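Local coordinates for extracellular solute-binding protein, family 7 (Colwellia psychrerythraea, PDB 4PET), which binds pyruvate together with a calcium ion and probably delivers the pyruvate to a TRAP-type membrane transporter from the periplasm, at residues N102-F107 with A320-T325; F108-F113 with H235-E240; H121-Y126 with K330-Y335; P176-E181 with E313-F318. One frame throughout, in Å; residues are numbered along the deposited sequence.

Contact 1. Residues N102-F107 with A320-T325; sequences NFNTMF and AKDPMT
The Phe103 ring takes the Lys321 chain over one face, with Lys321 CE 4.2 Å from Phe103 CE2, and meets Thr325 and Asp322 at its edge. There Phe103 CE1 lies 3.2 Å from Thr325 OG1. Lys321 NZ stays too far from the ring for more than a weak cation-pi attraction. The Phe107 ring carries Met106 CB over the centre of one face and Asn104 OD1 at its edge; Thr325 CG2 approaches it obliquely, 4.0 Å from Phe107 CE2. With CG beside the backbone N (chi1 -72°), the Asn104 amide lies against the junction of helices 301-321 and 323-353 and uses both its ends there. Asn104 OD1 accepts from Thr325 OG1 at 2.6 Å, the hydroxyl lying in the carbonyl plane on a lone pair. Asn104 ND2 donates to Asp322 OD2 at 3.2 Å, with the acceptor close to the amide plane. Asp322 is the N-cap of helix 323-353, and its OD2 also takes Thr325 N at 3.1 Å; the two donors come from opposite faces of the carboxylate. Asn102 OD1 accepts from Asn104 N in an Asx turn just before the amide. One buried amide thus ties the loop to the helix cap, and an amide N-H from the loop and a backbone N-H of the helix's first turn would probably stabilise a negative charge on Asp322.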
loop_
_atom_site.group_PDB
_atom_site.type_symbol
_atom_site.label_atom_id
_atom_site.label_comp_id
_atom_site.label_asym_id
_atom_site.label_seq_id
_atom_site.Cartn_x
_atom_site.Cartn_y
_atom_site.Cartn_z
ATOM N N ASN A 102 26.059 -8.548 8.512
ATOM C CA ASN A 102 26.072 -7.097 8.656
ATOM C C ASN A 102 24.773 -6.717 9.335
ATOM O O ASN A 102 23.695 -6.857 8.745
ATOM C CB ASN A 102 26.180 -6.424 7.289
ATOM C CG ASN A 102 26.211 -4.896 7.389
ATOM O OD1 ASN A 102 25.655 -4.326 8.318
ATOM N ND2 ASN A 102 26.877 -4.238 6.441
ATOM N N PHE A 103 24.849 -6.303 10.594
ATOM C CA PHE A 103 23.618 -6.045 11.352
ATOM C C PHE A 103 22.752 -4.967 10.723
ATOM O O PHE A 103 21.539 -4.918 10.977
ATOM C CB PHE A 103 23.875 -5.713 12.831
ATOM C CG PHE A 103 25.062 -4.835 13.073
ATOM C CD1 PHE A 103 25.076 -3.515 12.647
ATOM C CD2 PHE A 103 26.173 -5.334 13.760
ATOM C CE1 PHE A 103 26.186 -2.702 12.885
ATOM C CE2 PHE A 103 27.281 -4.534 14.004
ATOM C CZ PHE A 103 27.294 -3.223 13.563
ATOM N N ASN A 104 23.336 -4.124 9.871
ATOM C CA ASN A 104 22.532 -3.051 9.254
ATOM C C ASN A 104 21.519 -3.567 8.236
ATOM O O ASN A 104 20.540 -2.874 7.918
ATOM C CB ASN A 104 23.426 -1.950 8.676
ATOM C CG ASN A 104 24.074 -1.126 9.773
ATOM O OD1 ASN A 104 23.433 -0.844 10.787
ATOM N ND2 ASN A 104 25.346 -0.778 9.607
ATOM N N THR A 105 21.706 -4.798 7.773
ATOM C CA THR A 105 20.716 -5.416 6.896
ATOM C C THR A 105 19.356 -5.668 7.568
ATOM O O THR A 105 18.360 -5.832 6.874
ATOM C CB THR A 105 21.216 -6.744 6.304
ATOM O OG1 THR A 105 21.504 -7.686 7.356
ATOM C CG2 THR A 105 22.445 -6.500 5.432
HETATM N N MSE A 106 19.312 -5.712 8.898
HETATM C CA MSE A 106 18.049 -5.971 9.613
HETATM C C MSE A 106 16.962 -4.912 9.392
HETATM O O MSE A 106 15.780 -5.234 9.310
HETATM C CB MSE A 106 18.301 -6.053 11.124
HETATM C CG MSE A 106 19.046 -7.301 11.574
HETATM SE SE MSE A 106 19.042 -7.424 13.520
HETATM C CE MSE A 106 20.243 -5.948 13.952
ATOM N N PHE A 107 17.371 -3.654 9.301
ATOM C CA PHE A 107 16.440 -2.541 9.411
ATOM C C PHE A 107 15.661 -2.240 8.121
ATOM O O PHE A 107 14.698 -1.494 8.166
ATOM C CB PHE A 107 17.162 -1.304 9.973
ATOM C CG PHE A 107 17.996 -1.628 11.190
ATOM C CD1 PHE A 107 17.399 -2.049 12.362
ATOM C CD2 PHE A 107 19.378 -1.587 11.132
ATOM C CE1 PHE A 107 18.141 -2.379 13.455
ATOM C CE2 PHE A 107 20.146 -1.939 12.233
ATOM C CZ PHE A 107 19.537 -2.326 13.383
ATOM N N ALA A 320 24.969 3.355 18.847
ATOM C CA ALA A 320 26.234 3.906 19.341
ATOM C C ALA A 320 27.467 3.197 18.801
ATOM O O ALA A 320 28.554 3.772 18.778
ATOM C CB ALA A 320 26.259 3.870 20.848
ATOM N N LYS A 321 27.319 1.953 18.367
ATOM C CA LYS A 321 28.497 1.206 17.963
ATOM C C LYS A 321 28.834 1.359 16.477
ATOM O O LYS A 321 29.858 0.877 16.028
ATOM C CB LYS A 321 28.385 -0.269 18.348
ATOM C CG LYS A 321 27.131 -0.970 17.910
ATOM C CD LYS A 321 27.140 -2.375 18.451
ATOM C CE LYS A 321 26.070 -3.251 17.825
ATOM N NZ LYS A 321 25.792 -4.426 18.719
ATOM N N ASP A 322 28.000 2.052 15.712
ATOM C CA ASP A 322 28.275 2.197 14.287
ATOM C C ASP A 322 27.538 3.395 13.721
ATOM O O ASP A 322 26.323 3.507 13.882
ATOM C CB ASP A 322 27.887 0.911 13.544
ATOM C CG ASP A 322 28.247 0.954 12.073
ATOM O OD1 ASP A 322 29.443 0.882 11.741
ATOM O OD2 ASP A 322 27.337 1.044 11.239
ATOM N N PRO A 323 28.261 4.297 13.048
ATOM C CA PRO A 323 27.615 5.523 12.572
ATOM C C PRO A 323 26.599 5.265 11.467
ATOM O O PRO A 323 25.612 6.001 11.375
ATOM C CB PRO A 323 28.781 6.371 12.049
ATOM C CG PRO A 323 30.031 5.732 12.614
ATOM C CD PRO A 323 29.709 4.289 12.776
HETATM N N MSE A 324 26.802 4.231 10.654
HETATM C CA MSE A 324 25.814 3.898 9.631
HETATM C C MSE A 324 24.502 3.389 10.271
HETATM O O MSE A 324 23.393 3.677 9.764
HETATM C CB MSE A 324 26.371 2.847 8.668
HETATM C CG MSE A 324 25.393 2.460 7.547
HETATM SE SE MSE A 324 24.685 4.008 6.580
HETATM C CE MSE A 324 26.306 4.636 5.771
ATOM N N THR A 325 24.638 2.629 11.357
ATOM C CA THR A 325 23.488 2.176 12.150
ATOM C C THR A 325 22.762 3.353 12.787
ATOM O O THR A 325 21.533 3.391 12.849
ATOM C CB THR A 325 23.924 1.240 13.277
ATOM O OG1 THR A 325 24.745 0.193 12.738
ATOM C CG2 THR A 325 22.682 0.639 14.009
#

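Contact 2. Residues F108-F113 with H235-E240; sequences FTTVPF and HEPGTE. With CA (calcium ion), chain E; PYR (pyruvic acid), chain D.
Thr110 fits closely against the Glu236-Thr239 bend. With OG1 anti to the backbone N (chi1 -171°), Thr110 OG1 sits 3.2 Å from Pro237 CD and accepts a weak bond from Gly238 N, while Thr110 CG2 packs on Thr239 OG1 and Glu236 CG. Equally tight, Val111 O abuts Pro237 CD and Pro112 CG lies 3.6 Å from His235 O. Glu240 N donates to Thr109 O at 3.0 Å, almost straight (174°). Looser are the side where a water bridges Thr109 OG1, which also bonds Tyr96 N, to Glu240 O, and the Val111 and Phe113 side chains, whose CB bonds lead away. Glu236 OE2 binds calcium at 2.4 Å; pyruvate O and O3, Gln153, Glu211 and the Trp212 carbonyl also bind it. Two hydroxyls, Thr239 OG1 (2.6 Å) and Tyr96 OH, hold Glu236 OE1, consistent with fixing the carboxylate's rotation. Pro112 rests on helices 177-185 and 301-321, Phe113 meets Phe354 of the second subunit, and Glu240 opens strand 240-246 beside helix 117-126.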
loop_
_atom_site.group_PDB
_atom_site.type_symbol
_atom_site.label_atom_id
_atom_site.label_comp_id
_atom_site.label_asym_id
_atom_site.label_seq_id
_atom_site.Cartn_x
_atom_site.Cartn_y
_atom_site.Cartn_z
ATOM N N PHE A 108 16.045 -2.861 6.996
ATOM C CA PHE A 108 15.350 -2.677 5.735
ATOM C C PHE A 108 14.195 -3.666 5.526
ATOM O O PHE A 108 13.492 -3.587 4.522
ATOM C CB PHE A 108 16.339 -2.712 4.569
ATOM C CG PHE A 108 17.438 -1.684 4.726
ATOM C CD1 PHE A 108 17.185 -0.340 4.429
ATOM C CD2 PHE A 108 18.670 -2.031 5.265
ATOM C CE1 PHE A 108 18.163 0.632 4.602
ATOM C CE2 PHE A 108 19.662 -1.063 5.443
ATOM C CZ PHE A 108 19.413 0.269 5.111
ATOM N N THR A 109 14.015 -4.585 6.476
ATOM C CA THR A 109 12.947 -5.544 6.414
ATOM C C THR A 109 11.763 -5.018 7.226
ATOM O O THR A 109 10.705 -4.730 6.664
ATOM C CB THR A 109 13.365 -6.890 6.928
ATOM O OG1 THR A 109 14.385 -7.428 6.080
ATOM C CG2 THR A 109 12.178 -7.815 6.887
ATOM N N THR A 110 11.984 -4.821 8.528
ATOM C CA THR A 110 11.024 -4.157 9.430
ATOM C C THR A 110 11.732 -4.027 10.778
ATOM O O THR A 110 12.830 -4.576 10.949
ATOM C CB THR A 110 9.716 -4.969 9.578
ATOM O OG1 THR A 110 8.726 -4.204 10.295
ATOM C CG2 THR A 110 9.985 -6.274 10.310
ATOM N N VAL A 111 11.148 -3.275 11.711
ATOM C CA VAL A 111 11.624 -3.256 13.099
ATOM C C VAL A 111 10.457 -3.276 14.093
ATOM O O VAL A 111 9.376 -2.739 13.814
ATOM C CB VAL A 111 12.527 -2.036 13.425
ATOM C CG1 VAL A 111 13.643 -1.915 12.394
ATOM C CG2 VAL A 111 11.737 -0.764 13.446
ATOM N N PRO A 112 10.662 -3.939 15.240
ATOM C CA PRO A 112 9.650 -4.002 16.299
ATOM C C PRO A 112 9.177 -2.599 16.643
ATOM O O PRO A 112 9.970 -1.674 16.730
ATOM C CB PRO A 112 10.409 -4.658 17.466
ATOM C CG PRO A 112 11.429 -5.527 16.779
ATOM C CD PRO A 112 11.864 -4.723 15.578
ATOM N N PHE A 113 7.873 -2.430 16.798
ATOM C CA PHE A 113 7.282 -1.127 17.086
ATOM C C PHE A 113 7.522 -0.064 15.997
ATOM O O PHE A 113 7.270 1.126 16.201
ATOM C CB PHE A 113 7.730 -0.653 18.481
ATOM C CG PHE A 113 7.582 -1.716 19.521
ATOM C CD1 PHE A 113 6.327 -2.092 19.974
ATOM C CD2 PHE A 113 8.671 -2.381 20.010
ATOM C CE1 PHE A 113 6.188 -3.101 20.907
ATOM C CE2 PHE A 113 8.529 -3.399 20.950
ATOM C CZ PHE A 113 7.290 -3.738 21.398
ATOM N N HIS A 235 6.273 -7.096 16.638
ATOM C CA HIS A 235 7.677 -7.312 16.257
ATOM C C HIS A 235 7.936 -7.098 14.768
ATOM O O HIS A 235 9.061 -6.740 14.362
ATOM C CB HIS A 235 8.045 -8.752 16.590
ATOM C CG HIS A 235 7.218 -9.736 15.836
ATOM N ND1 HIS A 235 7.759 -10.628 14.945
ATOM C CD2 HIS A 235 5.875 -9.916 15.785
ATOM C CE1 HIS A 235 6.788 -11.329 14.383
ATOM N NE2 HIS A 235 5.639 -10.918 14.880
ATOM N N GLU A 236 6.908 -7.340 13.949
ATOM C CA GLU A 236 7.031 -7.164 12.505
ATOM C C GLU A 236 5.819 -6.455 11.905
ATOM O O GLU A 236 4.962 -7.079 11.270
ATOM C CB GLU A 236 7.265 -8.506 11.807
ATOM C CG GLU A 236 8.614 -9.153 12.132
ATOM C CD GLU A 236 8.936 -10.337 11.224
ATOM O OE1 GLU A 236 8.943 -10.153 9.991
ATOM O OE2 GLU A 236 9.170 -11.441 11.737
ATOM N N PRO A 237 5.743 -5.128 12.091
ATOM C CA PRO A 237 4.541 -4.373 11.659
ATOM C C PRO A 237 4.363 -4.221 10.164
ATOM O O PRO A 237 3.243 -3.941 9.717
ATOM C CB PRO A 237 4.756 -2.983 12.263
ATOM C CG PRO A 237 6.283 -2.877 12.420
ATOM C CD PRO A 237 6.697 -4.286 12.825
ATOM N N GLY A 238 5.452 -4.388 9.411
ATOM C CA GLY A 238 5.476 -4.064 8.000
ATOM C C GLY A 238 6.643 -4.732 7.282
ATOM O O GLY A 238 7.491 -4.080 6.681
ATOM N N THR A 239 6.634 -6.054 7.322
ATOM C CA THR A 239 7.703 -6.861 6.770
ATOM C C THR A 239 7.778 -6.797 5.266
ATOM O O THR A 239 6.890 -7.265 4.560
ATOM C CB THR A 239 7.567 -8.317 7.247
ATOM O OG1 THR A 239 7.606 -8.327 8.672
ATOM C CG2 THR A 239 8.688 -9.203 6.667
ATOM N N GLU A 240 8.850 -6.182 4.783
ATOM C CA GLU A 240 9.105 -6.104 3.349
ATOM C C GLU A 240 10.152 -7.135 2.991
ATOM O O GLU A 240 11.226 -7.175 3.610
ATOM C CB GLU A 240 9.619 -4.716 2.963
ATOM C CG GLU A 240 9.809 -4.526 1.486
ATOM C CD GLU A 240 8.495 -4.292 0.749
ATOM O OE1 GLU A 240 7.601 -3.575 1.277
ATOM O OE2 GLU A 240 8.386 -4.802 -0.375
HETATM CA CA CA E . 8.091 -13.179 10.554
HETATM C C PYR D . 10.107 -14.378 8.267
HETATM O O PYR D . 9.871 -14.511 9.544
HETATM O OXT PYR D . 11.140 -15.018 7.799
HETATM C CA PYR D . 9.228 -13.653 7.433
HETATM O O3 PYR D . 8.320 -12.856 7.936
HETATM C CB PYR D . 9.263 -13.813 5.944
HETATM O O HOH W 1 13.888 -7.325 3.218
#

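Contact 3. Residues H121-Y126 with K330-Y335; sequences HAWFYY and KSLNDY
Trp123 is the bump and Ser331, Leu332 and Tyr335 form the hollow of this helix-helix packing, which seats helix 117-126 against the long helix 323-353 of a TRAP-type solute-binding protein. The local axes pass 11.1 Å apart at 125°, a separation bridged by large side chains. The indole is carried across by a chi1 of 175°, which swings CG away from the backbone N. Leu332 CD2 sits squarely over the six-membered ring, 3.5 Å from its centroid, in a CH-pi contact. The pyrrole edge turns toward the face of Tyr335, an offset edge-to-face pair with planes 61° apart and Trp123 CD1 3.6 Å from Tyr335 CG. Trp123 CA also lies over a Tyr335 face, offset toward the rim. Further along, the phenol packs beside Ala122, with Tyr335 OH 3.4 Å from Ala122 CB; that hydroxyl bonds His278 of the second subunit. Replacing Trp123 with an alanine would probably open a gap beneath Leu332, strip the indole edge from the Tyr335 face and take from the Ser331 hydroxyl its donor. In the native contact Ser331 OG lies at the indole edge, close to its plane, and accepts a nearly straight hydrogen bond from Trp123 NE1 at 3.1 Å.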
loop_
_atom_site.group_PDB
_atom_site.type_symbol
_atom_site.label_atom_id
_atom_site.label_comp_id
_atom_site.label_asym_id
_atom_site.label_seq_id
_atom_site.Cartn_x
_atom_site.Cartn_y
_atom_site.Cartn_z
ATOM N N HIS A 121 6.504 2.090 2.810
ATOM C CA HIS A 121 6.660 2.363 1.395
ATOM C C HIS A 121 6.986 3.845 1.130
ATOM O O HIS A 121 7.825 4.152 0.305
ATOM C CB HIS A 121 5.408 1.925 0.649
ATOM C CG HIS A 121 5.241 0.439 0.615
ATOM N ND1 HIS A 121 4.029 -0.175 0.375
ATOM C CD2 HIS A 121 6.145 -0.557 0.772
ATOM C CE1 HIS A 121 4.195 -1.485 0.392
ATOM N NE2 HIS A 121 5.470 -1.743 0.633
ATOM N N ALA A 122 6.336 4.740 1.862
ATOM C CA ALA A 122 6.644 6.150 1.815
ATOM C C ALA A 122 8.098 6.349 2.194
ATOM O O ALA A 122 8.841 7.138 1.558
ATOM C CB ALA A 122 5.745 6.911 2.778
ATOM N N TRP A 123 8.499 5.664 3.248
ATOM C CA TRP A 123 9.858 5.804 3.741
ATOM C C TRP A 123 10.860 5.347 2.686
ATOM O O TRP A 123 11.821 6.083 2.417
ATOM C CB TRP A 123 10.079 5.032 5.043
ATOM C CG TRP A 123 11.514 5.074 5.497
ATOM C CD1 TRP A 123 12.154 6.130 6.053
ATOM C CD2 TRP A 123 12.494 4.011 5.413
ATOM N NE1 TRP A 123 13.474 5.814 6.305
ATOM C CE2 TRP A 123 13.704 4.518 5.927
ATOM C CE3 TRP A 123 12.460 2.699 4.953
ATOM C CZ2 TRP A 123 14.865 3.742 6.020
ATOM C CZ3 TRP A 123 13.623 1.932 5.018
ATOM C CH2 TRP A 123 14.808 2.453 5.554
ATOM N N PHE A 124 10.618 4.180 2.069
ATOM C CA PHE A 124 11.511 3.624 1.036
ATOM C C PHE A 124 11.659 4.522 -0.181
ATOM O O PHE A 124 12.749 4.865 -0.565
ATOM C CB PHE A 124 11.056 2.251 0.506
ATOM C CG PHE A 124 11.620 1.097 1.250
ATOM C CD1 PHE A 124 12.995 0.850 1.260
ATOM C CD2 PHE A 124 10.777 0.249 1.973
ATOM C CE1 PHE A 124 13.522 -0.219 1.982
ATOM C CE2 PHE A 124 11.299 -0.842 2.683
ATOM C CZ PHE A 124 12.665 -1.076 2.688
ATOM N N TYR A 125 10.534 4.873 -0.785
ATOM C CA TYR A 125 10.513 5.544 -2.053
ATOM C C TYR A 125 10.633 7.079 -2.004
ATOM O O TYR A 125 11.010 7.700 -2.990
ATOM C CB TYR A 125 9.229 5.100 -2.761
ATOM C CG TYR A 125 9.303 3.665 -3.224
ATOM C CD1 TYR A 125 10.310 3.265 -4.103
ATOM C CD2 TYR A 125 8.388 2.704 -2.798
ATOM C CE1 TYR A 125 10.403 1.954 -4.554
ATOM C CE2 TYR A 125 8.483 1.357 -3.251
ATOM C CZ TYR A 125 9.496 1.011 -4.134
ATOM O OH TYR A 125 9.617 -0.267 -4.637
ATOM N N TYR A 126 10.335 7.682 -0.859
ATOM C CA TYR A 126 10.328 9.120 -0.732
ATOM C C TYR A 126 11.034 9.636 0.516
ATOM O O TYR A 126 11.315 10.810 0.608
ATOM C CB TYR A 126 8.873 9.661 -0.782
ATOM C CG TYR A 126 8.248 9.439 -2.130
ATOM C CD1 TYR A 126 8.481 10.329 -3.177
ATOM C CD2 TYR A 126 7.499 8.298 -2.390
ATOM C CE1 TYR A 126 7.942 10.118 -4.434
ATOM C CE2 TYR A 126 6.946 8.081 -3.648
ATOM C CZ TYR A 126 7.183 8.987 -4.659
ATOM O OH TYR A 126 6.682 8.768 -5.908
ATOM N N LYS A 330 18.112 6.645 12.998
ATOM C CA LYS A 330 17.600 8.003 13.102
ATOM C C LYS A 330 16.607 8.309 11.993
ATOM O O LYS A 330 15.601 8.988 12.213
ATOM C CB LYS A 330 18.728 9.028 13.038
ATOM C CG LYS A 330 18.211 10.476 13.028
ATOM C CD LYS A 330 19.327 11.464 12.769
ATOM C CE LYS A 330 19.140 12.769 13.528
ATOM N NZ LYS A 330 17.745 13.286 13.495
ATOM N N SER A 331 16.927 7.880 10.786
ATOM C CA SER A 331 16.016 8.095 9.672
ATOM C C SER A 331 14.700 7.374 9.922
ATOM O O SER A 331 13.635 7.936 9.684
ATOM C CB SER A 331 16.633 7.622 8.353
ATOM O OG SER A 331 15.678 7.709 7.314
ATOM N N LEU A 332 14.768 6.133 10.398
ATOM C CA LEU A 332 13.558 5.356 10.665
ATOM C C LEU A 332 12.739 5.964 11.783
ATOM O O LEU A 332 11.513 6.002 11.699
ATOM C CB LEU A 332 13.874 3.915 11.022
ATOM C CG LEU A 332 14.306 3.020 9.875
ATOM C CD1 LEU A 332 14.841 1.725 10.441
ATOM C CD2 LEU A 332 13.135 2.752 8.892
ATOM N N ASN A 333 13.425 6.429 12.825
ATOM C CA ASN A 333 12.772 6.949 14.011
ATOM C C ASN A 333 12.093 8.311 13.708
ATOM O O ASN A 333 10.910 8.513 13.991
ATOM C CB ASN A 333 13.791 7.030 15.167
ATOM C CG ASN A 333 13.194 7.611 16.437
ATOM O OD1 ASN A 333 13.567 8.708 16.877
ATOM N ND2 ASN A 333 12.270 6.875 17.039
ATOM N N ASP A 334 12.834 9.217 13.083
ATOM C CA ASP A 334 12.283 10.520 12.718
ATOM C C ASP A 334 11.178 10.349 11.696
ATOM O O ASP A 334 10.165 11.014 11.791
ATOM C CB ASP A 334 13.334 11.405 12.075
ATOM C CG ASP A 334 14.419 11.807 13.027
ATOM O OD1 ASP A 334 14.272 11.503 14.237
ATOM O OD2 ASP A 334 15.406 12.413 12.540
ATOM N N TYR A 335 11.389 9.482 10.706
ATOM C CA TYR A 335 10.381 9.294 9.677
ATOM C C TYR A 335 9.101 8.699 10.286
ATOM O O TYR A 335 8.004 9.210 10.051
ATOM C CB TYR A 335 10.878 8.491 8.473
ATOM C CG TYR A 335 9.980 8.742 7.252
ATOM C CD1 TYR A 335 10.228 9.820 6.395
ATOM C CD2 TYR A 335 8.851 7.944 7.002
ATOM C CE1 TYR A 335 9.400 10.082 5.309
ATOM C CE2 TYR A 335 8.025 8.197 5.920
ATOM C CZ TYR A 335 8.298 9.267 5.078
ATOM O OH TYR A 335 7.462 9.524 4.013
#

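Contact 4. Residues P176-E181 with E313-F318; sequences PGFAGE and ELLEEF. With PYR (pyruvic acid), chain D.
Helix 177-181, with Phe178 and Glu181, crosses helix 313-318, with Leu314, Leu315 and Phe318, at 107° and an axis separation of 11.2 Å, an apolar helix-helix packing within the two-lobed fold of a TRAP solute-binding protein. A chi1 of -161° lays the Phe178 ring against the second helix. Its edge meets the face of Phe318 in a T-shaped pair, the planes 76° apart and Phe178 CE1 3.9 Å from Phe318 CD1. Phe178 CZ reaches Leu314 CB at 3.7 Å, and Phe178 CE2 touches Leu315 CD2 at the same distance. A serine in place of Phe178 would lose this ring and is likely to leave a gap among Leu314, Leu315 and Phe318. Leu314 CD1 presses on the first backbone, 3.3 Å from Glu181 O. Glu181 OE2 pairs with Lys99 in a salt bridge, while OE1 lies near the Phe318 edge. At the start of the segment, Pro176 faces the ligand, Pro176 CG 3.3 Å from pyruvate O.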
loop_
_atom_site.group_PDB
_atom_site.type_symbol
_atom_site.label_atom_id
_atom_site.label_comp_id
_atom_site.label_asym_id
_atom_site.label_seq_id
_atom_site.Cartn_x
_atom_site.Cartn_y
_atom_site.Cartn_z
ATOM N N PRO A 176 13.188 -14.115 13.482
ATOM C CA PRO A 176 14.335 -13.427 12.872
ATOM C C PRO A 176 14.487 -11.959 13.276
ATOM O O PRO A 176 13.706 -11.393 14.085
ATOM C CB PRO A 176 14.025 -13.526 11.387
ATOM C CG PRO A 176 12.475 -13.419 11.340
ATOM C CD PRO A 176 11.980 -14.021 12.628
ATOM N N GLY A 177 15.516 -11.342 12.700
ATOM C CA GLY A 177 15.664 -9.913 12.731
ATOM C C GLY A 177 15.862 -9.367 14.113
ATOM O O GLY A 177 16.329 -10.050 15.063
ATOM N N PHE A 178 15.492 -8.107 14.232
ATOM C CA PHE A 178 15.772 -7.365 15.432
ATOM C C PHE A 178 14.958 -7.877 16.629
ATOM O O PHE A 178 15.435 -7.816 17.770
ATOM C CB PHE A 178 15.527 -5.873 15.211
ATOM C CG PHE A 178 16.207 -5.019 16.241
ATOM C CD1 PHE A 178 17.583 -4.878 16.242
ATOM C CD2 PHE A 178 15.486 -4.389 17.224
ATOM C CE1 PHE A 178 18.219 -4.099 17.208
ATOM C CE2 PHE A 178 16.108 -3.607 18.172
ATOM C CZ PHE A 178 17.470 -3.477 18.179
ATOM N N ALA A 179 13.746 -8.379 16.380
ATOM C CA ALA A 179 12.948 -8.943 17.483
ATOM C C ALA A 179 13.696 -10.119 18.149
ATOM O O ALA A 179 13.607 -10.337 19.362
ATOM C CB ALA A 179 11.561 -9.371 17.003
ATOM N N GLY A 180 14.441 -10.879 17.359
ATOM C CA GLY A 180 15.223 -11.982 17.900
ATOM C C GLY A 180 16.235 -11.486 18.907
ATOM O O GLY A 180 16.427 -12.063 19.978
ATOM N N GLU A 181 16.880 -10.376 18.568
ATOM C CA GLU A 181 17.852 -9.755 19.456
ATOM C C GLU A 181 17.175 -9.236 20.728
ATOM O O GLU A 181 17.739 -9.297 21.822
ATOM C CB GLU A 181 18.576 -8.596 18.748
ATOM C CG GLU A 181 19.184 -8.973 17.423
ATOM C CD GLU A 181 20.320 -9.942 17.580
ATOM O OE1 GLU A 181 21.326 -9.553 18.216
ATOM O OE2 GLU A 181 20.190 -11.092 17.097
ATOM N N GLU A 313 16.347 -0.095 24.648
ATOM C CA GLU A 313 17.696 -0.230 25.167
ATOM C C GLU A 313 18.640 -0.691 24.063
ATOM O O GLU A 313 19.771 -0.195 23.939
ATOM C CB GLU A 313 17.733 -1.241 26.290
ATOM C CG GLU A 313 17.213 -0.776 27.632
ATOM C CD GLU A 313 17.241 -1.913 28.653
ATOM O OE1 GLU A 313 17.974 -2.896 28.393
ATOM O OE2 GLU A 313 16.536 -1.834 29.690
ATOM N N LEU A 314 18.179 -1.644 23.261
ATOM C CA LEU A 314 19.025 -2.244 22.227
ATOM C C LEU A 314 19.205 -1.327 21.026
ATOM O O LEU A 314 20.260 -1.351 20.391
ATOM C CB LEU A 314 18.444 -3.564 21.740
ATOM C CG LEU A 314 19.033 -4.840 22.320
ATOM C CD1 LEU A 314 18.484 -6.048 21.562
ATOM C CD2 LEU A 314 20.569 -4.825 22.277
ATOM N N LEU A 315 18.179 -0.539 20.706
ATOM C CA LEU A 315 18.296 0.409 19.608
ATOM C C LEU A 315 19.383 1.436 19.948
ATOM O O LEU A 315 20.192 1.811 19.115
ATOM C CB LEU A 315 16.960 1.110 19.350
ATOM C CG LEU A 315 15.882 0.242 18.694
ATOM C CD1 LEU A 315 14.508 0.886 18.786
ATOM C CD2 LEU A 315 16.243 -0.048 17.232
ATOM N N GLU A 316 19.373 1.885 21.186
ATOM C CA GLU A 316 20.318 2.857 21.667
ATOM C C GLU A 316 21.760 2.295 21.617
ATOM O O GLU A 316 22.711 3.013 21.272
ATOM C CB GLU A 316 19.888 3.217 23.083
ATOM C CG GLU A 316 20.849 4.021 23.895
ATOM C CD GLU A 316 20.198 4.500 25.183
ATOM O OE1 GLU A 316 18.952 4.694 25.193
ATOM O OE2 GLU A 316 20.935 4.658 26.179
ATOM N N GLU A 317 21.894 1.007 21.941
ATOM C CA GLU A 317 23.169 0.310 21.950
ATOM C C GLU A 317 23.694 0.089 20.530
ATOM O O GLU A 317 24.874 0.321 20.256
ATOM C CB GLU A 317 22.962 -1.026 22.674
ATOM C CG GLU A 317 24.136 -1.972 22.720
ATOM C CD GLU A 317 23.810 -3.238 23.540
ATOM O OE1 GLU A 317 22.948 -3.163 24.456
ATOM O OE2 GLU A 317 24.410 -4.300 23.257
ATOM N N PHE A 318 22.815 -0.345 19.625
ATOM C CA PHE A 318 23.210 -0.549 18.227
ATOM C C PHE A 318 23.610 0.783 17.587
ATOM O O PHE A 318 24.634 0.868 16.915
ATOM C CB PHE A 318 22.108 -1.249 17.396
ATOM C CG PHE A 318 22.183 -2.769 17.439
ATOM C CD1 PHE A 318 21.771 -3.474 18.564
ATOM C CD2 PHE A 318 22.675 -3.488 16.365
ATOM C CE1 PHE A 318 21.862 -4.865 18.612
ATOM C CE2 PHE A 318 22.766 -4.898 16.414
ATOM C CZ PHE A 318 22.368 -5.567 17.535
HETATM C C PYR D . 10.107 -14.378 8.267
HETATM O O PYR D . 9.871 -14.511 9.544
HETATM O OXT PYR D . 11.140 -15.018 7.799
HETATM C CA PYR D . 9.228 -13.653 7.433
HETATM O O3 PYR D . 8.320 -12.856 7.936
HETATM C CB PYR D . 9.263 -13.813 5.944
#

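Overall arrangement
Contacts 2 and 4 both touch pyruvate, contact 2 through Glu236 and Thr239 and contact 4 through Pro176; their centres are 12 Å apart, and Pro112 and His235 pack on Phe178 and Ala179. Contact 1, centred 10 Å from contact 4, joins it through Met106, whose CE lies 3.7 Å from Phe178 CD1 and as far from Phe318 CE2. Contacts 1 and 3 share helix 323-353, and Phe107 rests on Leu332 there. Contact 3 reaches contact 2 where His121 NE2 and Glu240 OE1 lie 2.9 Å apart, a probable hydrogen bond. Segments 102-107 and 108-113 run on in the chain, from the helix cap of contact 1 to the backing of Glu236 and Thr239, which line the pocket.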